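Local coordinates for protein AtFKBP42 (Arabidopsis thaliana, PDB 2F4E) that probably catalyses the cis-trans isomerisation of peptidyl-proline bonds and modulates the uptake of MRP-type transporter substrates into the vacuole, at residues Phe71-Ala76 with Gln92-Leu97; Val126-Ala131 with Pro144-Leu149. All blocks are in the same frame, centred on the assembly; numbering follows the deposited sequence.

Interaction 1: residues Phe71-Ala76 with Gln92-Leu97; sequences FLHYRA and QQPIEL
Ile95 holds CG1 between its own backbone N and carbonyl carbon (chi1 59°), and Leu72 places CG in the same crowded position (chi1 68°), which sets the two branched chains side by side, pointing the same way, with Leu72 CG 3.9 Å from Ile95 CG1. The tip of Ile95 continues to the edge of the Tyr74 ring, where CD1 lies 3.5 Å from Tyr74 CE2, near the ring plane. Tyr74 OH is hydrogen-bonded to Glu86. The backbones of Leu72 and Ile95 form an antiparallel hydrogen-bonded pair: Leu72 N donates to Ile95 O at 3.0 Å, and Ile95 N returns a bond of 2.9 Å to Leu72 O. Pro94 CB sits over one face of the His73 imidazole, 3.7 Å from its centroid, a CH-pi contact, while His73 ND1 is bonded to Thr88 and its ring stacks with Trp89. Phe71 and Glu96 run alongside each other, with Phe71 CE1 3.5 Å from Glu96 OE1. Strand 95-98 illustrates how a short strand is held from both faces: two reciprocal backbone bonds fix its register on strand 69-78 of the FKBP sheet, apolar Leu72 and Ile95 pack on one face, and the Phe71 ring meets a carboxylate on the other.

Interaction 2: residues Val126-Ala131 with Pro144-Leu149; sequences VGWELA and PPMADL
The long connection between strands 121-126 and 149-158 of the FKBP domain is closed at its base here, where Val126 and Leu149 form an antiparallel hydrogen-bonded pair. Val126 N donates to Leu149 O and Leu149 N to Val126 O, both at 3.0 Å, a plain instance of a long connection closed where its two ends pair. Just beyond the pair the chain turns into a short 3-10 segment, and Asp148 meets its start: Trp128 N donates to Asp148 OD1 at 2.8 Å, reaching the oxygen nearly along its C-O axis, although the angle at the hydrogen is a bent 144°. The same oxygen is 3.1 Å from Gly127 CA.

Trp128 carries the largest share of the contact. With CG between its backbone N and carbonyl carbon (chi1 55°), the indole lies alongside Met146. Met146 CB stands over the five-membered ring, 3.5 Å from its centroid and only 6° off the normal, a CH-pi contact. Met146 CG follows over the six-membered ring, and SD makes an oblique Met-aromatic contact, 4.5 Å from that ring's centroid. On the opposite face lies Glu129 OE1, so the indole is sandwiched between a thioether chain and a carboxylate. Deeper in, Ala131 CB packs 3.6 Å from Leu149 CD1.

An alanine at Trp128 would keep the backbone N-H for Asp148 but would probably leave Met146 without the aromatic surface it lies on and open a gap between it and Glu129.

The two carboxylates, Glu129 OE1 and Asp148 OD1, come within 4.7 Å of each other; their like charges would probably raise the cost of ionising both, an effect that the N-H donated to Asp148 is likely to offset in part.

Overall arrangement
After strands 45-48 and 51-55 the chain enters strand 69-78, which supplies one side of interaction 1; after the hairpin to strand 84-87 it returns as strand 95-98 and closes that contact. Helix 107-113 and strand 121-126 follow, and only then does interaction 2 open, at the end of that strand, to close at the start of strand 149-158. The two are in series, neither nested nor crossed. Their centres lie 19 Å apart and they do not touch, yet one sheet links them: strand 149-158 pairs with both 69-78 and 121-126. Interaction 1 adds a short strand to the sheet, and interaction 2 joins the two ends of the long connection between two neighbouring inner strands.

Interaction 1: residues Phe71-Ala76 with Gln92-Leu97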
loop_
_atom_site.group_PDB
_atom_site.type_symbol
_atom_site.label_atom_id
_atom_site.label_comp_id
_atom_site.label_asym_id
_atom_site.label_seq_id
_atom_site.Cartn_x
_atom_site.Cartn_y
_atom_site.Cartn_z
ATOM N N PHE A 71 8.365 -4.918 -6.437
ATOM C CA PHE A 71 8.782 -3.597 -6.877
ATOM C C PHE A 71 7.493 -2.841 -7.109
ATOM O O PHE A 71 6.609 -3.322 -7.826
ATOM C CB PHE A 71 9.616 -3.715 -8.146
ATOM C CG PHE A 71 10.993 -4.239 -7.889
ATOM C CD1 PHE A 71 11.968 -3.417 -7.331
ATOM C CD2 PHE A 71 11.294 -5.572 -8.125
ATOM C CE1 PHE A 71 13.230 -3.920 -7.008
ATOM C CE2 PHE A 71 12.549 -6.084 -7.806
ATOM C CZ PHE A 71 13.518 -5.258 -7.246
ATOM N N LEU A 72 7.371 -1.671 -6.486
ATOM C CA LEU A 72 6.143 -0.907 -6.618
ATOM C C LEU A 72 6.253 0.606 -6.447
ATOM O O LEU A 72 7.207 1.128 -5.862
ATOM C CB LEU A 72 5.116 -1.450 -5.617
ATOM C CG LEU A 72 5.462 -1.191 -4.146
ATOM C CD1 LEU A 72 4.555 -0.131 -3.591
ATOM C CD2 LEU A 72 5.318 -2.461 -3.351
ATOM N N HIS A 73 5.253 1.290 -6.985
ATOM C CA HIS A 73 5.126 2.736 -6.888
ATOM C C HIS A 73 3.926 2.968 -5.973
ATOM O O HIS A 73 3.022 2.139 -5.920
ATOM C CB HIS A 73 4.816 3.352 -8.249
ATOM C CG HIS A 73 6.017 3.750 -9.032
ATOM N ND1 HIS A 73 7.033 4.531 -8.498
ATOM C CD2 HIS A 73 6.360 3.542 -10.322
ATOM C CE1 HIS A 73 7.930 4.777 -9.424
ATOM N NE2 HIS A 73 7.546 4.188 -10.549
ATOM N N TYR A 74 3.908 4.085 -5.256
ATOM C CA TYR A 74 2.770 4.370 -4.394
ATOM C C TYR A 74 2.744 5.774 -3.809
ATOM O O TYR A 74 3.769 6.447 -3.712
ATOM C CB TYR A 74 2.700 3.351 -3.250
ATOM C CG TYR A 74 3.602 3.641 -2.067
ATOM C CD1 TYR A 74 3.181 4.469 -1.024
ATOM C CD2 TYR A 74 4.878 3.087 -1.990
ATOM C CE1 TYR A 74 4.016 4.727 0.063
ATOM C CE2 TYR A 74 5.710 3.338 -0.917
ATOM C CZ TYR A 74 5.285 4.157 0.110
ATOM O OH TYR A 74 6.126 4.409 1.174
ATOM N N ARG A 75 1.544 6.210 -3.448
ATOM C CA ARG A 75 1.345 7.505 -2.811
ATOM C C ARG A 75 0.658 7.192 -1.499
ATOM O O ARG A 75 -0.090 6.216 -1.405
ATOM C CB ARG A 75 0.449 8.418 -3.645
ATOM C CG ARG A 75 1.036 8.831 -4.971
ATOM C CD ARG A 75 0.169 9.889 -5.634
ATOM N NE ARG A 75 0.707 10.290 -6.928
ATOM C CZ ARG A 75 0.458 9.680 -8.082
ATOM N NH1 ARG A 75 -0.346 8.626 -8.130
ATOM N NH2 ARG A 75 1.051 10.113 -9.186
ATOM N N ALA A 76 0.916 8.000 -0.483
ATOM C CA ALA A 76 0.298 7.765 0.805
ATOM C C ALA A 76 -0.313 9.050 1.331
ATOM O O ALA A 76 0.293 10.122 1.249
ATOM C CB ALA A 76 1.318 7.220 1.781
ATOM N N GLN A 92 10.398 9.713 -8.647
ATOM C CA GLN A 92 10.919 8.748 -9.609
ATOM C C GLN A 92 11.754 7.677 -8.918
ATOM O O GLN A 92 12.847 7.363 -9.370
ATOM C CB GLN A 92 11.805 9.466 -10.630
ATOM C CG GLN A 92 11.214 10.747 -11.189
ATOM C CD GLN A 92 12.142 11.435 -12.174
ATOM O OE1 GLN A 92 13.267 11.811 -11.834
ATOM N NE2 GLN A 92 11.673 11.599 -13.405
ATOM N N GLN A 93 11.255 7.123 -7.825
ATOM C CA GLN A 93 12.001 6.108 -7.095
ATOM C C GLN A 93 11.113 4.999 -6.530
ATOM O O GLN A 93 10.754 5.020 -5.353
ATOM C CB GLN A 93 12.785 6.770 -5.953
ATOM C CG GLN A 93 13.693 5.812 -5.158
ATOM C CD GLN A 93 14.920 5.366 -5.943
ATOM O OE1 GLN A 93 15.829 6.159 -6.194
ATOM N NE2 GLN A 93 14.946 4.088 -6.343
ATOM N N PRO A 94 10.754 4.006 -7.358
ATOM C CA PRO A 94 9.907 2.935 -6.829
ATOM C C PRO A 94 10.645 2.196 -5.720
ATOM O O PRO A 94 11.866 2.294 -5.616
ATOM C CB PRO A 94 9.645 2.067 -8.056
ATOM C CG PRO A 94 10.882 2.225 -8.846
ATOM C CD PRO A 94 11.169 3.713 -8.741
ATOM N N ILE A 95 9.914 1.479 -4.876
ATOM C CA ILE A 95 10.573 0.768 -3.795
ATOM C C ILE A 95 10.584 -0.729 -3.980
ATOM O O ILE A 95 9.879 -1.285 -4.823
ATOM C CB ILE A 95 9.928 1.058 -2.416
ATOM C CG1 ILE A 95 8.451 0.659 -2.427
ATOM C CG2 ILE A 95 10.106 2.526 -2.063
ATOM C CD1 ILE A 95 7.842 0.503 -1.045
ATOM N N GLU A 96 11.419 -1.372 -3.180
ATOM C CA GLU A 96 11.542 -2.817 -3.180
ATOM C C GLU A 96 11.018 -3.244 -1.828
ATOM O O GLU A 96 11.574 -2.875 -0.803
ATOM C CB GLU A 96 13.001 -3.234 -3.315
ATOM C CG GLU A 96 13.229 -4.731 -3.278
ATOM C CD GLU A 96 14.681 -5.100 -3.532
ATOM O OE1 GLU A 96 15.342 -4.387 -4.317
ATOM O OE2 GLU A 96 15.161 -6.091 -2.939
ATOM N N LEU A 97 9.940 -4.007 -1.832
ATOM C CA LEU A 97 9.327 -4.474 -0.601
ATOM C C LEU A 97 9.402 -5.995 -0.526
ATOM O O LEU A 97 8.821 -6.694 -1.363
ATOM C CB LEU A 97 7.866 -4.032 -0.572
ATOM C CG LEU A 97 7.025 -4.427 0.642
ATOM C CD1 LEU A 97 7.418 -3.584 1.839
ATOM C CD2 LEU A 97 5.560 -4.209 0.329
#

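Interaction 2: residues Val126-Ala131 with Pro144-Leu149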
loop_
_atom_site.group_PDB
_atom_site.type_symbol
_atom_site.label_atom_id
_atom_site.label_comp_id
_atom_site.label_asym_id
_atom_site.label_seq_id
_atom_site.Cartn_x
_atom_site.Cartn_y
_atom_site.Cartn_z
ATOM N N VAL A 126 -5.652 1.390 5.206
ATOM C CA VAL A 126 -4.948 0.778 6.314
ATOM C C VAL A 126 -5.178 1.415 7.675
ATOM O O VAL A 126 -4.964 2.614 7.862
ATOM C CB VAL A 126 -3.439 0.784 6.032
ATOM C CG1 VAL A 126 -2.696 0.098 7.163
ATOM C CG2 VAL A 126 -3.166 0.131 4.688
ATOM N N GLY A 127 -5.601 0.597 8.629
ATOM C CA GLY A 127 -5.822 1.102 9.967
ATOM C C GLY A 127 -4.476 1.505 10.521
ATOM O O GLY A 127 -3.459 0.880 10.206
ATOM N N TRP A 128 -4.456 2.546 11.343
ATOM C CA TRP A 128 -3.211 3.004 11.931
ATOM C C TRP A 128 -2.450 1.900 12.657
ATOM O O TRP A 128 -1.223 1.927 12.699
ATOM C CB TRP A 128 -3.453 4.188 12.875
ATOM C CG TRP A 128 -4.444 3.948 13.949
ATOM C CD1 TRP A 128 -5.765 4.277 13.929
ATOM C CD2 TRP A 128 -4.199 3.327 15.220
ATOM N NE1 TRP A 128 -6.362 3.902 15.106
ATOM C CE2 TRP A 128 -5.425 3.313 15.917
ATOM C CE3 TRP A 128 -3.063 2.781 15.837
ATOM C CZ2 TRP A 128 -5.551 2.767 17.209
ATOM C CZ3 TRP A 128 -3.189 2.238 17.121
ATOM C CH2 TRP A 128 -4.425 2.236 17.789
ATOM N N GLU A 129 -3.162 0.924 13.214
ATOM C CA GLU A 129 -2.507 -0.171 13.920
ATOM C C GLU A 129 -1.433 -0.814 13.044
ATOM O O GLU A 129 -0.366 -1.201 13.523
ATOM C CB GLU A 129 -3.526 -1.240 14.345
ATOM C CG GLU A 129 -4.530 -0.787 15.413
ATOM C CD GLU A 129 -5.807 -0.209 14.814
ATOM O OE1 GLU A 129 -5.719 0.450 13.752
ATOM O OE2 GLU A 129 -6.894 -0.406 15.409
ATOM N N LEU A 130 -1.714 -0.921 11.754
ATOM C CA LEU A 130 -0.765 -1.528 10.835
ATOM C C LEU A 130 0.112 -0.487 10.128
ATOM O O LEU A 130 0.828 -0.808 9.183
ATOM C CB LEU A 130 -1.536 -2.385 9.825
ATOM C CG LEU A 130 -2.424 -3.464 10.471
ATOM C CD1 LEU A 130 -3.200 -4.207 9.424
ATOM C CD2 LEU A 130 -1.576 -4.439 11.266
ATOM N N ALA A 131 0.068 0.755 10.603
ATOM C CA ALA A 131 0.846 1.844 10.008
ATOM C C ALA A 131 1.844 2.460 10.997
ATOM O O ALA A 131 2.761 1.785 11.453
ATOM C CB ALA A 131 -0.095 2.905 9.495
ATOM N N PRO A 144 0.362 11.934 12.231
ATOM C CA PRO A 144 -0.314 12.059 13.528
ATOM C C PRO A 144 -0.532 10.709 14.194
ATOM O O PRO A 144 -0.443 9.670 13.550
ATOM C CB PRO A 144 -1.642 12.721 13.160
ATOM C CG PRO A 144 -1.289 13.549 11.976
ATOM C CD PRO A 144 -0.419 12.606 11.178
ATOM N N PRO A 145 -0.802 10.713 15.503
ATOM C CA PRO A 145 -1.039 9.475 16.247
ATOM C C PRO A 145 -2.337 8.811 15.773
ATOM O O PRO A 145 -3.285 9.493 15.402
ATOM C CB PRO A 145 -1.135 9.963 17.690
ATOM C CG PRO A 145 -0.242 11.152 17.706
ATOM C CD PRO A 145 -0.620 11.847 16.424
ATOM N N MET A 146 -2.365 7.481 15.774
ATOM C CA MET A 146 -3.543 6.721 15.362
ATOM C C MET A 146 -4.163 7.301 14.092
ATOM O O MET A 146 -5.369 7.517 14.013
ATOM C CB MET A 146 -4.572 6.697 16.505
ATOM C CG MET A 146 -3.981 6.238 17.846
ATOM S SD MET A 146 -5.115 6.254 19.271
ATOM C CE MET A 146 -5.677 7.984 19.222
ATOM N N ALA A 147 -3.325 7.555 13.093
ATOM C CA ALA A 147 -3.813 8.111 11.837
ATOM C C ALA A 147 -4.029 7.053 10.754
ATOM O O ALA A 147 -3.069 6.480 10.236
ATOM C CB ALA A 147 -2.846 9.185 11.334
ATOM N N ASP A 148 -5.288 6.794 10.411
ATOM C CA ASP A 148 -5.577 5.825 9.364
ATOM C C ASP A 148 -4.995 6.368 8.074
ATOM O O ASP A 148 -4.946 7.575 7.876
ATOM C CB ASP A 148 -7.085 5.611 9.207
ATOM C CG ASP A 148 -7.659 4.705 10.280
ATOM O OD1 ASP A 148 -6.901 3.852 10.783
ATOM O OD2 ASP A 148 -8.852 4.840 10.627
ATOM N N LEU A 149 -4.558 5.474 7.201
ATOM C CA LEU A 149 -3.948 5.879 5.954
ATOM C C LEU A 149 -4.624 5.345 4.707
ATOM O O LEU A 149 -5.417 4.393 4.749
ATOM C CB LEU A 149 -2.494 5.427 5.940
ATOM C CG LEU A 149 -1.602 5.803 7.121
ATOM C CD1 LEU A 149 -0.205 5.293 6.837
ATOM C CD2 LEU A 149 -1.586 7.310 7.314
#